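Local coordinates for protein pumilio homolog 23 (Arabidopsis thaliana, PDB 5WZJ) that binds RNA sequence-specifically, recognising an 18S rRNA sequence through a curved array of pumilio repeats, at residues 15-27 with 50-64. Sequence-based numbering, arbitrary orientation.
Sequences IDPETSKYFSEIA and ETRGREYEIATDYII
Phe23 and Ile64 pack together where the N-terminal helix 17-31 covers Pumilio repeat 1, at the N-terminal end of the right-handed PUF superhelix. The apolar part centres on the Phe23 ring. Ile64 CG2 lies 3.8 Å from Phe23 CB. At the far end of the ring, CZ touches Thr51 CG2 and Glu50 CB, and CE2 reaches Ile58 CD1. Phe23 CG stands anti to its carbonyl carbon (chi1 -72°), which sends the ring in among these four residues. Within its own helix, Tyr22 CD2 sits over the ring centre, and Leu71 of helix 64-74 adds a further contact. Tyr22 CE2 also meets Glu50 CG at 3.5 Å. Ile15, ahead of the helix, meets Ile64 tip to tip, Ile15 CG2 to Ile64 CD1 at 3.9 Å. The Ile15 CD1 methyl lies against polar atoms, Glu57 O and Asp61 OD1.

The polar part joins Arg54 to the start of helix 17-31. Asp16 is the N-cap, and its OD2 accepts from Thr19 N at 2.9 Å, from above the carboxylate plane. Arg54 NH1 gives a hydrogen bond to Thr19 OG1 at 2.7 Å, and Arg54 NH2 adds a weak one to the same oxygen at 3.1 Å. Asp16 OD1 lies at the guanidinium edge, a long salt bridge of 3.9 Å to Arg54 NH1. A leucine in place of Arg54 would probably leave Thr19 OG1 without these two donors and Asp16 without its nearby positive charge. On the guanidinium, Arg54 NE and NH2 also make weak bonds to Glu50 O.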
loop_
_atom_site.group_PDB
_atom_site.type_symbol
_atom_site.label_atom_id
_atom_site.label_comp_id
_atom_site.label_asym_id
_atom_site.label_seq_id
_atom_site.Cartn_x
_atom_site.Cartn_y
_atom_site.Cartn_z
ATOM N N ILE A 15 -13.744 -36.961 -18.841
ATOM C CA ILE A 15 -12.768 -36.562 -19.849
ATOM C C ILE A 15 -12.036 -37.784 -20.420
ATOM O O ILE A 15 -11.297 -38.464 -19.714
ATOM C CB ILE A 15 -11.783 -35.539 -19.266
ATOM C CG1 ILE A 15 -12.522 -34.240 -18.950
ATOM C CG2 ILE A 15 -10.619 -35.291 -20.219
ATOM C CD1 ILE A 15 -11.614 -33.078 -18.740
ATOM N N ASP A 16 -12.250 -38.052 -21.708
ATOM C CA ASP A 16 -11.695 -39.228 -22.360
ATOM C C ASP A 16 -10.237 -38.996 -22.750
ATOM O O ASP A 16 -9.762 -37.858 -22.765
ATOM C CB ASP A 16 -12.534 -39.584 -23.589
ATOM C CG ASP A 16 -12.762 -38.397 -24.505
ATOM O OD1 ASP A 16 -13.756 -37.671 -24.299
ATOM O OD2 ASP A 16 -11.947 -38.188 -25.427
ATOM N N PRO A 17 -9.497 -40.068 -23.058
ATOM C CA PRO A 17 -8.082 -39.888 -23.428
ATOM C C PRO A 17 -7.874 -39.174 -24.756
ATOM O O PRO A 17 -6.807 -38.576 -24.954
ATOM C CB PRO A 17 -7.542 -41.325 -23.469
ATOM C CG PRO A 17 -8.492 -42.114 -22.613
ATOM C CD PRO A 17 -9.830 -41.487 -22.839
ATOM N N GLU A 18 -8.838 -39.232 -25.683
ATOM C CA GLU A 18 -8.712 -38.431 -26.899
ATOM C C GLU A 18 -8.668 -36.944 -26.563
ATOM O O GLU A 18 -7.826 -36.206 -27.088
ATOM C CB GLU A 18 -9.862 -38.721 -27.868
ATOM C CG GLU A 18 -9.647 -39.918 -28.789
ATOM C CD GLU A 18 -10.094 -41.241 -28.173
ATOM O OE1 GLU A 18 -10.445 -41.265 -26.972
ATOM O OE2 GLU A 18 -10.099 -42.258 -28.901
ATOM N N THR A 19 -9.553 -36.494 -25.670
ATOM C CA THR A 19 -9.554 -35.088 -25.271
ATOM C C THR A 19 -8.245 -34.709 -24.582
ATOM O O THR A 19 -7.635 -33.683 -24.911
ATOM C CB THR A 19 -10.748 -34.800 -24.359
ATOM O OG1 THR A 19 -11.963 -35.090 -25.063
ATOM C CG2 THR A 19 -10.755 -33.329 -23.927
ATOM N N SER A 20 -7.794 -35.535 -23.630
ATOM C CA SER A 20 -6.502 -35.307 -22.984
ATOM C C SER A 20 -5.385 -35.203 -24.005
ATOM O O SER A 20 -4.580 -34.262 -23.975
ATOM C CB SER A 20 -6.188 -36.436 -21.998
ATOM O OG SER A 20 -7.046 -36.395 -20.881
ATOM N N LYS A 21 -5.308 -36.181 -24.914
ATOM C CA LYS A 21 -4.240 -36.166 -25.904
ATOM C C LYS A 21 -4.316 -34.908 -26.759
ATOM O O LYS A 21 -3.290 -34.278 -27.037
ATOM C CB LYS A 21 -4.297 -37.427 -26.776
ATOM C CG LYS A 21 -3.177 -37.506 -27.811
ATOM C CD LYS A 21 -2.698 -38.940 -28.013
ATOM C CE LYS A 21 -1.499 -39.002 -28.961
ATOM N NZ LYS A 21 -0.366 -38.123 -28.505
ATOM N N TYR A 22 -5.529 -34.509 -27.155
ATOM C CA TYR A 22 -5.666 -33.328 -28.004
ATOM C C TYR A 22 -5.065 -32.096 -27.337
ATOM O O TYR A 22 -4.218 -31.410 -27.925
ATOM C CB TYR A 22 -7.137 -33.084 -28.362
ATOM C CG TYR A 22 -7.316 -31.792 -29.144
ATOM C CD1 TYR A 22 -6.944 -31.704 -30.486
ATOM C CD2 TYR A 22 -7.823 -30.655 -28.531
ATOM C CE1 TYR A 22 -7.091 -30.514 -31.200
ATOM C CE2 TYR A 22 -7.973 -29.465 -29.230
ATOM C CZ TYR A 22 -7.609 -29.396 -30.561
ATOM O OH TYR A 22 -7.771 -28.206 -31.239
ATOM N N PHE A 23 -5.472 -31.806 -26.094
ATOM C CA PHE A 23 -4.989 -30.584 -25.456
ATOM C C PHE A 23 -3.521 -30.682 -25.063
ATOM O O PHE A 23 -2.800 -29.675 -25.107
ATOM C CB PHE A 23 -5.873 -30.242 -24.255
ATOM C CG PHE A 23 -7.219 -29.734 -24.659
ATOM C CD1 PHE A 23 -7.357 -28.456 -25.165
ATOM C CD2 PHE A 23 -8.336 -30.555 -24.604
ATOM C CE1 PHE A 23 -8.588 -27.992 -25.575
ATOM C CE2 PHE A 23 -9.570 -30.090 -25.003
ATOM C CZ PHE A 23 -9.694 -28.806 -25.490
ATOM N N SER A 24 -3.049 -31.876 -24.701
ATOM C CA SER A 24 -1.631 -32.028 -24.385
ATOM C C SER A 24 -0.769 -31.828 -25.625
ATOM O O SER A 24 0.330 -31.259 -25.548
ATOM C CB SER A 24 -1.377 -33.402 -23.774
ATOM O OG SER A 24 0.010 -33.591 -23.571
ATOM N N GLU A 25 -1.255 -32.284 -26.781
ATOM C CA GLU A 25 -0.488 -32.108 -28.009
ATOM C C GLU A 25 -0.454 -30.647 -28.428
ATOM O O GLU A 25 0.566 -30.160 -28.926
ATOM C CB GLU A 25 -1.072 -32.994 -29.104
ATOM C CG GLU A 25 -0.567 -34.428 -29.032
ATOM C CD GLU A 25 0.922 -34.512 -29.372
ATOM O OE1 GLU A 25 1.774 -34.308 -28.476
ATOM O OE2 GLU A 25 1.244 -34.744 -30.555
ATOM N N ILE A 26 -1.557 -29.925 -28.213
ATOM C CA ILE A 26 -1.546 -28.479 -28.416
ATOM C C ILE A 26 -0.492 -27.831 -27.523
ATOM O O ILE A 26 0.312 -27.004 -27.975
ATOM C CB ILE A 26 -2.945 -27.891 -28.149
ATOM C CG1 ILE A 26 -3.959 -28.434 -29.160
ATOM C CG2 ILE A 26 -2.899 -26.383 -28.210
ATOM C CD1 ILE A 26 -3.687 -27.990 -30.561
ATOM N N ALA A 27 -0.474 -28.205 -26.243
ATOM C CA ALA A 27 0.469 -27.595 -25.307
ATOM C C ALA A 27 1.913 -27.854 -25.730
ATOM O O ALA A 27 2.734 -26.928 -25.765
ATOM C CB ALA A 27 0.216 -28.120 -23.896
ATOM N N GLU A 50 -12.918 -26.741 -29.370
ATOM C CA GLU A 50 -13.029 -28.095 -28.846
ATOM C C GLU A 50 -13.514 -28.139 -27.403
ATOM O O GLU A 50 -13.720 -29.237 -26.877
ATOM C CB GLU A 50 -11.683 -28.814 -28.969
ATOM C CG GLU A 50 -11.242 -28.974 -30.402
ATOM C CD GLU A 50 -12.280 -29.705 -31.242
ATOM O OE1 GLU A 50 -12.798 -30.749 -30.772
ATOM O OE2 GLU A 50 -12.584 -29.226 -32.361
ATOM N N THR A 51 -13.692 -26.994 -26.744
ATOM C CA THR A 51 -14.279 -26.994 -25.413
ATOM C C THR A 51 -15.795 -26.828 -25.428
ATOM O O THR A 51 -16.413 -26.899 -24.361
ATOM C CB THR A 51 -13.667 -25.879 -24.545
ATOM O OG1 THR A 51 -14.049 -24.596 -25.059
ATOM C CG2 THR A 51 -12.146 -25.981 -24.518
ATOM N N ARG A 52 -16.411 -26.606 -26.589
ATOM C CA ARG A 52 -17.839 -26.297 -26.615
ATOM C C ARG A 52 -18.651 -27.460 -26.044
ATOM O O ARG A 52 -18.384 -28.629 -26.338
ATOM C CB ARG A 52 -18.287 -25.965 -28.042
ATOM N N GLY A 53 -19.616 -27.139 -25.180
ATOM C CA GLY A 53 -20.419 -28.152 -24.524
ATOM C C GLY A 53 -19.762 -28.855 -23.354
ATOM O O GLY A 53 -20.391 -29.725 -22.742
ATOM N N ARG A 54 -18.515 -28.526 -23.026
ATOM C CA ARG A 54 -17.868 -29.143 -21.875
ATOM C C ARG A 54 -16.886 -28.171 -21.245
ATOM O O ARG A 54 -15.831 -28.567 -20.738
ATOM C CB ARG A 54 -17.172 -30.442 -22.258
ATOM C CG ARG A 54 -16.535 -30.377 -23.590
ATOM C CD ARG A 54 -16.109 -31.749 -24.012
ATOM N NE ARG A 54 -15.051 -31.667 -25.004
ATOM C CZ ARG A 54 -14.236 -32.672 -25.299
ATOM N NH1 ARG A 54 -14.365 -33.834 -24.671
ATOM N NH2 ARG A 54 -13.290 -32.507 -26.216
ATOM N N GLU A 55 -17.228 -26.882 -21.288
ATOM C CA GLU A 55 -16.387 -25.855 -20.690
ATOM C C GLU A 55 -16.087 -26.152 -19.221
ATOM O O GLU A 55 -14.946 -26.001 -18.776
ATOM C CB GLU A 55 -17.066 -24.495 -20.846
ATOM C CG GLU A 55 -17.150 -24.012 -22.295
ATOM C CD GLU A 55 -18.373 -24.537 -23.049
ATOM O OE1 GLU A 55 -19.101 -25.415 -22.528
ATOM O OE2 GLU A 55 -18.595 -24.061 -24.179
ATOM N N TYR A 56 -17.091 -26.585 -18.455
ATOM C CA TYR A 56 -16.862 -26.809 -17.030
ATOM C C TYR A 56 -15.877 -27.948 -16.809
ATOM O O TYR A 56 -14.947 -27.833 -15.998
ATOM C CB TYR A 56 -18.175 -27.102 -16.291
ATOM C CG TYR A 56 -17.918 -27.526 -14.852
ATOM C CD1 TYR A 56 -17.639 -26.581 -13.875
ATOM C CD2 TYR A 56 -17.919 -28.869 -14.483
ATOM C CE1 TYR A 56 -17.384 -26.957 -12.565
ATOM C CE2 TYR A 56 -17.659 -29.254 -13.170
ATOM C CZ TYR A 56 -17.392 -28.290 -12.222
ATOM O OH TYR A 56 -17.127 -28.642 -10.924
ATOM N N GLU A 57 -16.085 -29.066 -17.514
ATOM C CA GLU A 57 -15.241 -30.241 -17.331
ATOM C C GLU A 57 -13.801 -29.935 -17.703
ATOM O O GLU A 57 -12.866 -30.340 -17.003
ATOM C CB GLU A 57 -15.774 -31.407 -18.178
ATOM C CG GLU A 57 -17.128 -31.963 -17.764
ATOM C CD GLU A 57 -18.289 -30.998 -17.968
ATOM O OE1 GLU A 57 -18.194 -30.099 -18.831
ATOM O OE2 GLU A 57 -19.303 -31.136 -17.249
ATOM N N ILE A 58 -13.595 -29.203 -18.794
ATOM C CA ILE A 58 -12.222 -28.945 -19.213
ATOM C C ILE A 58 -11.563 -27.891 -18.324
ATOM O O ILE A 58 -10.397 -28.040 -17.925
ATOM C CB ILE A 58 -12.195 -28.554 -20.699
ATOM C CG1 ILE A 58 -12.591 -29.779 -21.533
ATOM C CG2 ILE A 58 -10.791 -28.041 -21.089
ATOM C CD1 ILE A 58 -13.073 -29.463 -22.907
ATOM N N ALA A 59 -12.295 -26.830 -17.976
ATOM C CA ALA A 59 -11.698 -25.746 -17.198
ATOM C C ALA A 59 -11.382 -26.166 -15.770
ATOM O O ALA A 59 -10.513 -25.569 -15.126
ATOM C CB ALA A 59 -12.628 -24.537 -17.175
ATOM N N THR A 60 -12.100 -27.143 -15.235
ATOM C CA THR A 60 -11.831 -27.594 -13.880
ATOM C C THR A 60 -10.938 -28.825 -13.839
ATOM O O THR A 60 -10.672 -29.347 -12.748
ATOM C CB THR A 60 -13.138 -27.881 -13.133
ATOM O OG1 THR A 60 -13.842 -28.930 -13.803
ATOM C CG2 THR A 60 -14.021 -26.603 -13.087
ATOM N N ASP A 61 -10.465 -29.306 -14.983
ATOM C CA ASP A 61 -9.552 -30.445 -14.936
ATOM C C ASP A 61 -8.212 -30.005 -14.356
ATOM O O ASP A 61 -7.684 -28.955 -14.734
ATOM C CB ASP A 61 -9.344 -31.044 -16.316
ATOM C CG ASP A 61 -8.501 -32.295 -16.248
ATOM O OD1 ASP A 61 -9.069 -33.331 -15.884
ATOM O OD2 ASP A 61 -7.269 -32.227 -16.476
ATOM N N TYR A 62 -7.652 -30.808 -13.443
ATOM C CA TYR A 62 -6.462 -30.346 -12.739
ATOM C C TYR A 62 -5.255 -30.219 -13.659
ATOM O O TYR A 62 -4.325 -29.478 -13.334
ATOM C CB TYR A 62 -6.135 -31.265 -11.553
ATOM C CG TYR A 62 -5.487 -32.610 -11.895
ATOM C CD1 TYR A 62 -6.213 -33.635 -12.504
ATOM C CD2 TYR A 62 -4.163 -32.865 -11.553
ATOM C CE1 TYR A 62 -5.616 -34.874 -12.789
ATOM C CE2 TYR A 62 -3.563 -34.089 -11.821
ATOM C CZ TYR A 62 -4.291 -35.094 -12.438
ATOM O OH TYR A 62 -3.665 -36.311 -12.710
ATOM N N ILE A 63 -5.248 -30.899 -14.799
ATOM C CA ILE A 63 -4.160 -30.766 -15.762
ATOM C C ILE A 63 -4.554 -29.858 -16.923
ATOM O O ILE A 63 -3.854 -28.896 -17.238
ATOM C CB ILE A 63 -3.703 -32.162 -16.249
ATOM C CG1 ILE A 63 -2.872 -32.820 -15.134
ATOM C CG2 ILE A 63 -2.926 -32.047 -17.582
ATOM C CD1 ILE A 63 -2.485 -34.239 -15.380
ATOM N N ILE A 64 -5.702 -30.115 -17.549
ATOM C CA ILE A 64 -6.011 -29.391 -18.775
ATOM C C ILE A 64 -6.361 -27.929 -18.508
ATOM O O ILE A 64 -6.232 -27.098 -19.415
ATOM C CB ILE A 64 -7.133 -30.115 -19.535
ATOM C CG1 ILE A 64 -6.739 -31.592 -19.723
ATOM C CG2 ILE A 64 -7.375 -29.457 -20.903
ATOM C CD1 ILE A 64 -7.893 -32.435 -20.280
#